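Local coordinates for protein coclaurine N-methyltransferase (Coptis japonica, PDB 6GKV) that transfers a methyl group from S-adenosyl-L-methionine to the ring nitrogen of coclaurine and related tetrahydroisoquinolines in plant alkaloid biosynthesis, at residues R35-Y40 against H230-Y235; K160-E164 against V175-L179; G221-L225 against V347-K351. The contacts are given in a common frame with arbitrary orientation. Numbering follows the deposited sequence.

Interaction 1. Residues R35-Y40 against H230-Y235; sequences RLQWGY and HKTFAY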
loop_
_atom_site.group_PDB
_atom_site.type_symbol
_atom_site.label_atom_id
_atom_site.label_comp_id
_atom_site.label_asym_id
_atom_site.label_seq_id
_atom_site.Cartn_x
_atom_site.Cartn_y
_atom_site.Cartn_z
ATOM N N ARG A 35 -8.109 -19.731 -5.086
ATOM C CA ARG A 35 -8.246 -18.503 -4.300
ATOM C C ARG A 35 -7.439 -17.390 -4.976
ATOM O O ARG A 35 -7.911 -16.256 -5.104
ATOM C CB ARG A 35 -7.783 -18.697 -2.850
ATOM C CG ARG A 35 -7.978 -17.437 -1.976
ATOM C CD ARG A 35 -9.092 -17.677 -0.994
ATOM N NE ARG A 35 -10.183 -16.736 -1.150
ATOM C CZ ARG A 35 -11.379 -16.898 -0.602
ATOM N NH1 ARG A 35 -12.325 -15.986 -0.796
ATOM N NH2 ARG A 35 -11.621 -17.973 0.132
ATOM N N LEU A 36 -6.234 -17.723 -5.432
ATOM C CA LEU A 36 -5.447 -16.788 -6.230
ATOM C C LEU A 36 -6.248 -16.274 -7.427
ATOM O O LEU A 36 -6.198 -15.092 -7.778
ATOM C CB LEU A 36 -4.158 -17.446 -6.709
ATOM C CG LEU A 36 -3.135 -17.734 -5.611
ATOM C CD1 LEU A 36 -1.808 -18.093 -6.253
ATOM C CD2 LEU A 36 -2.981 -16.550 -4.675
ATOM N N GLN A 37 -7.004 -17.167 -8.040
ATOM C CA GLN A 37 -7.734 -16.838 -9.255
ATOM C C GLN A 37 -8.882 -15.899 -8.927
ATOM O O GLN A 37 -9.211 -14.999 -9.692
ATOM C CB GLN A 37 -8.245 -18.118 -9.922
ATOM C CG GLN A 37 -9.090 -17.916 -11.159
ATOM C CD GLN A 37 -8.269 -17.547 -12.369
ATOM O OE1 GLN A 37 -7.242 -18.171 -12.652
ATOM N NE2 GLN A 37 -8.717 -16.526 -13.098
ATOM N N TRP A 38 -9.484 -16.126 -7.768
ATOM C CA TRP A 38 -10.593 -15.329 -7.280
ATOM C C TRP A 38 -10.069 -14.008 -6.722
ATOM O O TRP A 38 -10.731 -12.973 -6.809
ATOM C CB TRP A 38 -11.356 -16.132 -6.218
ATOM C CG TRP A 38 -12.288 -15.359 -5.347
ATOM C CD1 TRP A 38 -13.643 -15.268 -5.480
ATOM C CD2 TRP A 38 -11.943 -14.588 -4.182
ATOM N NE1 TRP A 38 -14.163 -14.476 -4.481
ATOM C CE2 TRP A 38 -13.142 -14.049 -3.669
ATOM C CE3 TRP A 38 -10.728 -14.274 -3.540
ATOM C CZ2 TRP A 38 -13.168 -13.221 -2.539
ATOM C CZ3 TRP A 38 -10.756 -13.455 -2.422
ATOM C CH2 TRP A 38 -11.963 -12.930 -1.937
ATOM N N GLY A 39 -8.861 -14.058 -6.169
ATOM C CA GLY A 39 -8.208 -12.887 -5.615
ATOM C C GLY A 39 -7.617 -11.870 -6.581
ATOM O O GLY A 39 -7.874 -10.674 -6.441
ATOM N N TYR A 40 -6.811 -12.314 -7.543
ATOM C CA TYR A 40 -6.201 -11.370 -8.489
ATOM C C TYR A 40 -7.248 -10.775 -9.438
ATOM O O TYR A 40 -8.227 -11.437 -9.795
ATOM C CB TYR A 40 -5.065 -12.033 -9.289
ATOM C CG TYR A 40 -3.776 -12.169 -8.490
ATOM C CD1 TYR A 40 -3.100 -11.044 -7.980
ATOM C CD2 TYR A 40 -3.224 -13.420 -8.259
ATOM C CE1 TYR A 40 -1.910 -11.189 -7.238
ATOM C CE2 TYR A 40 -2.053 -13.571 -7.535
ATOM C CZ TYR A 40 -1.401 -12.471 -7.024
ATOM O OH TYR A 40 -0.253 -12.703 -6.282
ATOM N N HIS A 230 -1.747 -11.867 2.281
ATOM C CA HIS A 230 -1.377 -12.105 0.899
ATOM C C HIS A 230 -0.782 -10.813 0.346
ATOM O O HIS A 230 -1.227 -9.718 0.691
ATOM C CB HIS A 230 -2.550 -12.555 0.036
ATOM C CG HIS A 230 -2.147 -12.800 -1.389
ATOM N ND1 HIS A 230 -2.216 -11.825 -2.357
ATOM C CD2 HIS A 230 -1.597 -13.892 -1.983
ATOM C CE1 HIS A 230 -1.766 -12.321 -3.503
ATOM N NE2 HIS A 230 -1.386 -13.569 -3.301
ATOM N N LYS A 231 0.215 -10.926 -0.514
ATOM C CA LYS A 231 0.973 -9.735 -0.909
ATOM C C LYS A 231 0.108 -8.669 -1.589
ATOM O O LYS A 231 0.396 -7.485 -1.494
ATOM C CB LYS A 231 2.133 -10.119 -1.821
ATOM C CG LYS A 231 1.761 -10.525 -3.252
ATOM C CD LYS A 231 3.051 -10.648 -4.079
ATOM C CE LYS A 231 2.863 -11.448 -5.355
ATOM N NZ LYS A 231 4.174 -11.931 -5.879
ATOM N N THR A 232 -0.997 -9.069 -2.205
ATOM C CA THR A 232 -1.786 -8.118 -2.994
ATOM C C THR A 232 -3.235 -7.910 -2.552
ATOM O O THR A 232 -3.668 -6.768 -2.361
ATOM C CB THR A 232 -1.797 -8.566 -4.428
ATOM O OG1 THR A 232 -0.441 -8.711 -4.844
ATOM C CG2 THR A 232 -2.531 -7.571 -5.312
ATOM N N PHE A 233 -3.996 -8.997 -2.412
ATOM C CA PHE A 233 -5.406 -8.835 -2.084
ATOM C C PHE A 233 -5.705 -9.157 -0.625
ATOM O O PHE A 233 -4.844 -9.622 0.122
ATOM C CB PHE A 233 -6.310 -9.655 -3.037
ATOM C CG PHE A 233 -5.968 -11.132 -3.160
ATOM C CD1 PHE A 233 -6.418 -12.052 -2.223
ATOM C CD2 PHE A 233 -5.281 -11.613 -4.274
ATOM C CE1 PHE A 233 -6.137 -13.409 -2.355
ATOM C CE2 PHE A 233 -5.002 -12.977 -4.412
ATOM C CZ PHE A 233 -5.427 -13.867 -3.447
ATOM N N ALA A 234 -6.917 -8.839 -0.201
ATOM C CA ALA A 234 -7.301 -9.063 1.181
ATOM C C ALA A 234 -8.670 -9.717 1.186
ATOM O O ALA A 234 -9.441 -9.542 0.233
ATOM C CB ALA A 234 -7.311 -7.750 1.967
ATOM N N TYR A 235 -8.978 -10.479 2.237
ATOM C CA TYR A 235 -10.288 -11.136 2.280
ATOM C C TYR A 235 -10.671 -11.758 3.612
ATOM O O TYR A 235 -9.825 -12.282 4.360
ATOM C CB TYR A 235 -10.382 -12.212 1.185
ATOM C CG TYR A 235 -9.305 -13.290 1.203
ATOM C CD1 TYR A 235 -7.996 -13.007 0.831
ATOM C CD2 TYR A 235 -9.615 -14.602 1.543
ATOM C CE1 TYR A 235 -7.014 -13.997 0.825
ATOM C CE2 TYR A 235 -8.648 -15.591 1.543
ATOM C CZ TYR A 235 -7.347 -15.281 1.172
ATOM O OH TYR A 235 -6.383 -16.255 1.163
#

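Interaction 2. Residues K160-E164 against V175-L179; sequences KEYIE and VEVKL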
loop_
_atom_site.group_PDB
_atom_site.type_symbol
_atom_site.label_atom_id
_atom_site.label_comp_id
_atom_site.label_asym_id
_atom_site.label_seq_id
_atom_site.Cartn_x
_atom_site.Cartn_y
_atom_site.Cartn_z
ATOM N N LYS A 160 -2.626 -17.271 30.579
ATOM C CA LYS A 160 -2.235 -16.617 31.822
ATOM C C LYS A 160 -1.620 -17.620 32.795
ATOM O O LYS A 160 -0.697 -17.283 33.560
ATOM C CB LYS A 160 -3.445 -15.938 32.468
ATOM C CG LYS A 160 -3.125 -15.056 33.667
ATOM C CD LYS A 160 -4.402 -14.687 34.411
ATOM C CE LYS A 160 -4.199 -13.523 35.366
ATOM N NZ LYS A 160 -3.096 -13.777 36.322
ATOM N N GLU A 161 -2.140 -18.853 32.763
ATOM C CA GLU A 161 -1.581 -20.000 33.511
ATOM C C GLU A 161 -0.077 -20.108 33.362
ATOM O O GLU A 161 0.695 -19.865 34.285
ATOM C CB GLU A 161 -2.183 -21.317 32.996
ATOM C CG GLU A 161 -3.494 -21.826 33.621
ATOM C CD GLU A 161 -3.619 -21.533 35.104
ATOM O OE1 GLU A 161 -2.625 -21.699 35.853
ATOM O OE2 GLU A 161 -4.732 -21.164 35.536
ATOM N N TYR A 162 0.309 -20.442 32.141
ATOM C CA TYR A 162 1.642 -20.908 31.842
ATOM C C TYR A 162 2.693 -19.830 32.036
ATOM O O TYR A 162 3.831 -20.122 32.424
ATOM C CB TYR A 162 1.697 -21.442 30.405
ATOM C CG TYR A 162 3.093 -21.824 30.013
ATOM C CD1 TYR A 162 3.659 -22.990 30.488
ATOM C CD2 TYR A 162 3.851 -21.006 29.187
ATOM C CE1 TYR A 162 4.940 -23.345 30.145
ATOM C CE2 TYR A 162 5.137 -21.349 28.842
ATOM C CZ TYR A 162 5.681 -22.521 29.327
ATOM O OH TYR A 162 6.968 -22.873 28.980
ATOM N N ILE A 163 2.328 -18.583 31.773
ATOM C CA ILE A 163 3.340 -17.541 31.767
ATOM C C ILE A 163 3.758 -17.226 33.197
ATOM O O ILE A 163 4.936 -17.303 33.530
ATOM C CB ILE A 163 2.842 -16.285 31.034
ATOM C CG1 ILE A 163 2.770 -16.590 29.535
ATOM C CG2 ILE A 163 3.786 -15.137 31.258
ATOM C CD1 ILE A 163 1.940 -15.625 28.734
ATOM N N GLU A 164 2.788 -16.920 34.047
ATOM C CA GLU A 164 3.078 -16.558 35.424
ATOM C C GLU A 164 3.915 -17.628 36.125
ATOM O O GLU A 164 4.837 -17.319 36.884
ATOM C CB GLU A 164 1.771 -16.306 36.178
ATOM C CG GLU A 164 1.059 -15.051 35.690
ATOM C CD GLU A 164 -0.122 -14.652 36.551
ATOM O OE1 GLU A 164 -0.655 -15.519 37.281
ATOM O OE2 GLU A 164 -0.502 -13.460 36.499
ATOM N N VAL A 175 7.791 -9.805 34.388
ATOM C CA VAL A 175 6.568 -10.271 33.761
ATOM C C VAL A 175 5.346 -10.043 34.622
ATOM O O VAL A 175 5.306 -10.422 35.786
ATOM C CB VAL A 175 6.632 -11.756 33.416
ATOM C CG1 VAL A 175 5.361 -12.162 32.687
ATOM C CG2 VAL A 175 7.857 -12.043 32.576
ATOM N N GLU A 176 4.354 -9.418 34.008
ATOM C CA GLU A 176 3.034 -9.245 34.576
ATOM C C GLU A 176 2.012 -9.673 33.517
ATOM O O GLU A 176 2.183 -9.347 32.339
ATOM C CB GLU A 176 2.838 -7.795 35.001
ATOM C CG GLU A 176 1.401 -7.357 35.117
ATOM C CD GLU A 176 1.283 -5.868 35.360
ATOM O OE1 GLU A 176 2.304 -5.240 35.708
ATOM O OE2 GLU A 176 0.170 -5.328 35.200
ATOM N N VAL A 177 0.978 -10.419 33.907
ATOM C CA VAL A 177 -0.000 -10.901 32.931
ATOM C C VAL A 177 -1.441 -10.565 33.300
ATOM O O VAL A 177 -1.877 -10.804 34.429
ATOM C CB VAL A 177 0.092 -12.423 32.745
ATOM C CG1 VAL A 177 -0.792 -12.868 31.586
ATOM C CG2 VAL A 177 1.529 -12.847 32.519
ATOM N N LYS A 178 -2.185 -10.033 32.334
ATOM C CA LYS A 178 -3.567 -9.600 32.555
ATOM C C LYS A 178 -4.557 -10.426 31.738
ATOM O O LYS A 178 -4.338 -10.643 30.545
ATOM C CB LYS A 178 -3.739 -8.117 32.189
ATOM C CG LYS A 178 -2.722 -7.163 32.788
ATOM C CD LYS A 178 -3.132 -5.711 32.510
ATOM C CE LYS A 178 -2.341 -4.715 33.354
ATOM N NZ LYS A 178 -2.291 -5.101 34.795
ATOM N N LEU A 179 -5.657 -10.858 32.358
ATOM C CA LEU A 179 -6.678 -11.589 31.614
ATOM C C LEU A 179 -7.822 -10.665 31.170
ATOM O O LEU A 179 -8.610 -10.200 31.997
ATOM C CB LEU A 179 -7.217 -12.747 32.449
ATOM C CG LEU A 179 -7.991 -13.848 31.719
ATOM C CD1 LEU A 179 -7.059 -14.816 30.982
ATOM C CD2 LEU A 179 -8.861 -14.570 32.715
#

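Interaction 3. Residues G221-L225 against V347-K351; sequences GLLFL and VLFKK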
loop_
_atom_site.group_PDB
_atom_site.type_symbol
_atom_site.label_atom_id
_atom_site.label_comp_id
_atom_site.label_asym_id
_atom_site.label_seq_id
_atom_site.Cartn_x
_atom_site.Cartn_y
_atom_site.Cartn_z
ATOM N N GLY A 221 6.321 6.529 22.083
ATOM C CA GLY A 221 6.232 5.084 22.115
ATOM C C GLY A 221 5.970 4.549 20.722
ATOM O O GLY A 221 5.533 5.294 19.843
ATOM N N LEU A 222 6.236 3.261 20.520
ATOM C CA LEU A 222 5.996 2.620 19.229
ATOM C C LEU A 222 5.012 1.474 19.337
ATOM O O LEU A 222 4.814 0.898 20.408
ATOM C CB LEU A 222 7.306 2.112 18.621
ATOM C CG LEU A 222 8.392 3.185 18.543
ATOM C CD1 LEU A 222 9.647 2.682 17.872
ATOM C CD2 LEU A 222 7.850 4.418 17.832
ATOM N N LEU A 223 4.380 1.182 18.208
ATOM C CA LEU A 223 3.539 0.015 18.025
ATOM C C LEU A 223 4.166 -0.887 16.961
ATOM O O LEU A 223 4.335 -0.462 15.817
ATOM C CB LEU A 223 2.127 0.420 17.590
ATOM C CG LEU A 223 1.276 -0.776 17.141
ATOM C CD1 LEU A 223 1.111 -1.741 18.295
ATOM C CD2 LEU A 223 -0.092 -0.357 16.580
ATOM N N PHE A 224 4.532 -2.115 17.328
ATOM C CA PHE A 224 5.030 -3.060 16.329
ATOM C C PHE A 224 4.003 -4.170 16.047
ATOM O O PHE A 224 3.501 -4.838 16.969
ATOM C CB PHE A 224 6.349 -3.680 16.761
ATOM C CG PHE A 224 6.845 -4.734 15.802
ATOM C CD1 PHE A 224 7.425 -4.374 14.589
ATOM C CD2 PHE A 224 6.708 -6.078 16.093
ATOM C CE1 PHE A 224 7.870 -5.341 13.697
ATOM C CE2 PHE A 224 7.148 -7.050 15.200
ATOM C CZ PHE A 224 7.732 -6.679 14.000
ATOM N N LEU A 225 3.707 -4.371 14.766
ATOM C CA LEU A 225 2.689 -5.332 14.341
ATOM C C LEU A 225 3.196 -6.400 13.376
ATOM O O LEU A 225 3.857 -6.089 12.405
ATOM C CB LEU A 225 1.531 -4.596 13.676
ATOM C CG LEU A 225 0.486 -5.484 13.006
ATOM C CD1 LEU A 225 -0.233 -6.253 14.066
ATOM C CD2 LEU A 225 -0.492 -4.640 12.198
ATOM N N VAL A 347 4.791 -4.133 10.410
ATOM C CA VAL A 347 4.570 -2.700 10.391
ATOM C C VAL A 347 4.980 -2.032 11.703
ATOM O O VAL A 347 4.577 -2.469 12.793
ATOM C CB VAL A 347 3.103 -2.357 10.109
ATOM C CG1 VAL A 347 2.980 -0.880 9.785
ATOM C CG2 VAL A 347 2.562 -3.203 8.952
ATOM N N LEU A 348 5.775 -0.961 11.596
ATOM C CA LEU A 348 6.138 -0.180 12.774
ATOM C C LEU A 348 5.369 1.140 12.751
ATOM O O LEU A 348 5.409 1.872 11.764
ATOM C CB LEU A 348 7.655 0.054 12.843
ATOM C CG LEU A 348 8.194 0.752 14.106
ATOM C CD1 LEU A 348 7.911 -0.056 15.368
ATOM C CD2 LEU A 348 9.689 1.069 13.994
ATOM N N PHE A 349 4.633 1.411 13.819
ATOM C CA PHE A 349 3.827 2.628 13.938
ATOM C C PHE A 349 4.338 3.520 15.067
ATOM O O PHE A 349 4.768 3.013 16.104
ATOM C CB PHE A 349 2.360 2.324 14.256
ATOM C CG PHE A 349 1.630 1.503 13.228
ATOM C CD1 PHE A 349 1.011 2.110 12.147
ATOM C CD2 PHE A 349 1.479 0.120 13.403
ATOM C CE1 PHE A 349 0.292 1.354 11.222
ATOM C CE2 PHE A 349 0.750 -0.655 12.497
ATOM C CZ PHE A 349 0.148 -0.038 11.407
ATOM N N LYS A 350 4.228 4.837 14.889
ATOM C CA LYS A 350 4.326 5.795 16.003
ATOM C C LYS A 350 2.954 6.445 16.244
ATOM O O LYS A 350 2.046 6.292 15.425
ATOM C CB LYS A 350 5.374 6.867 15.716
ATOM C CG LYS A 350 4.876 7.921 14.753
ATOM C CD LYS A 350 5.960 8.937 14.413
ATOM C CE LYS A 350 5.511 9.845 13.276
ATOM N NZ LYS A 350 6.675 10.560 12.676
ATOM N N LYS A 351 2.813 7.187 17.345
ATOM C CA LYS A 351 1.501 7.680 17.763
ATOM C C LYS A 351 0.942 8.770 16.854
ATOM O O LYS A 351 1.529 9.844 16.742
ATOM C CB LYS A 351 1.571 8.198 19.196
ATOM C CG LYS A 351 0.332 7.919 19.996
ATOM C CD LYS A 351 0.402 8.594 21.355
ATOM C CE LYS A 351 -1.002 8.818 21.871
ATOM N NZ LYS A 351 -1.951 8.929 20.717
#

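Interaction 1. Residues R35-Y40 against H230-Y235
This is a largely aromatic contact between the C-terminal end of helix 21-39 and the end of strand 221-230 with the loop after it. Phe233 is its centre. Its CA-to-CB bond points toward the helix, and its ring lies against the last helical turn. Gly39 CA sits over the ring face, 3.4 Å from the Phe233 centroid, as a CH-pi contact. A beta carbon on Gly39 would come 2.1 Å from Phe233 CZ, so the lack of a side chain here lets the ring lie close. Leu36 CD2 meets the ring edge at 3.8 Å from Phe233 CZ.

Tyr40 is the first residue to leave helical geometry. Its ring joins Phe233 and His230 in an aromatic cluster. Phe233 turns its edge to the face of Tyr40, with planes at 88° and centroids 5.4 Å apart. His230 does likewise in an offset edge-to-face pair, with centroids 5.3 Å apart. The contact ties the N-terminal helical part of the chain to the methyltransferase core, which has the Rossmann-like fold of the CFA/CMAS family. Tyr40 OH and His230 NE2 are both hydrogen-bonded to Glu341, just before strand 342-350.

Further along, Tyr235 packs on Arg35 and Trp38. Its CE2 lies over one face of the Arg35 guanidinium, 3.3 Å from Arg35 NE. The Trp38 edge approaches the Tyr235 face in an offset edge-to-face pair, centroids 5.6 Å apart, and Trp38 CH2 is 3.6 Å from Tyr235 CB. The Tyr235 side chain is about 7 Å from the bound N-methylheliamine, and its hydroxyl is hydrogen-bonded to Trp342.

Interaction 2. Residues K160-E164 against V175-L179
Helix segment 160-164 runs antiparallel to strand 176-179. Their N-to-C directions differ by 171°, and the axes come within 8.8 Å. The closest CA pair is Lys160 and Val177, 6.2 Å apart. No hydrogen bond crosses between the segments, so the contact rests on side chains. Val175, Val177 and Leu179 point toward the helix. Glu176 and Lys178 point away from it and form their own salt bridge, with Lys178 NZ 2.5 Å from Glu176 OE2.

Val177 is the main strand residue in the contact. Its CG2 lies 3.5 Å from Ile163 CG2, and its CG1 is 3.8 Å from Lys160 CG. Ile163 also reaches Val175, with Ile163 CG2 3.7 Å from Val175 CG1. These elements belong to the beta-alpha-beta unit formed by strand 149-154, helix 157-168 and strand 176-179. In this Rossmann-like methyltransferase fold the helix packs on one face of the sheet. Strand 176-179 is one of the two outermost strands of the sheet within the chain, and its neighbour there is strand 149-154.

Ile163 is buried and also touches Leu139 of helix 136-143. Its side chain is about 5 Å from that of Gln159, which binds S-adenosyl-L-homocysteine, and about 8 Å from the bound cofactor product itself. Toward the outer side the packing becomes mixed. The aliphatic part of Lys160 crosses the strand, with Lys160 CD 3.9 Å from Leu179 CB. Its amine bridges to the helix residue one turn on, Lys160 NZ to Glu164 OE2 at 2.6 Å. Glu164 CG in turn packs 3.9 Å from Val177 CG2.

Interaction 3. Residues G221-L225 against V347-K351
Four backbone hydrogen bonds join these antiparallel strands. Leu223 and Phe349 form one hydrogen-bonded pair: Leu223 N to Phe349 O and Phe349 N to Leu223 O are both 2.8 Å. Leu225 and Val347 form the other, with Leu225 N to Val347 O and Val347 N to Leu225 O at 2.9 Å. Phe224 and Leu348 lie between them as a non-hydrogen-bonded pair. The segments belong to the central mixed sheet of the Rossmann-like methyltransferase fold. Strand 342-350 lies antiparallel between strands 221-230 and 272-279, as in class I methyltransferases, whose seventh strand is reversed.

On one face of the sheet, Leu223 CD2 is 3.6 Å from Phe349 CD2, and Leu225 CD2 meets the Phe349 ring edge 4.2 Å from its CE2. Leu223 also packs on helix 206-215. On the other face, Leu348 CD1 lies 4.0 Å from Leu222 CB and 4.2 Å from Phe224 CB. Lys350 NZ leads away to a salt bridge with Asp269 of the second subunit.

Interaction 3 is the most buried of the three and lies within the central sheet. Interactions 1 and 2 are partly buried and sit on opposite sides of the chain's centre, about 37 Å apart between centres. Interactions 2 and 3 reach the same sheet, one at an outermost strand and one further across. Interactions 1 and 3 both involve strand 221-230, the first at its last residue and the loop beyond. Only interaction 3 has clear hydrogen bonds between its segments. Interaction 2 relies on aliphatic packing with a salt bridge within the helix, whereas interaction 1 is mainly aromatic.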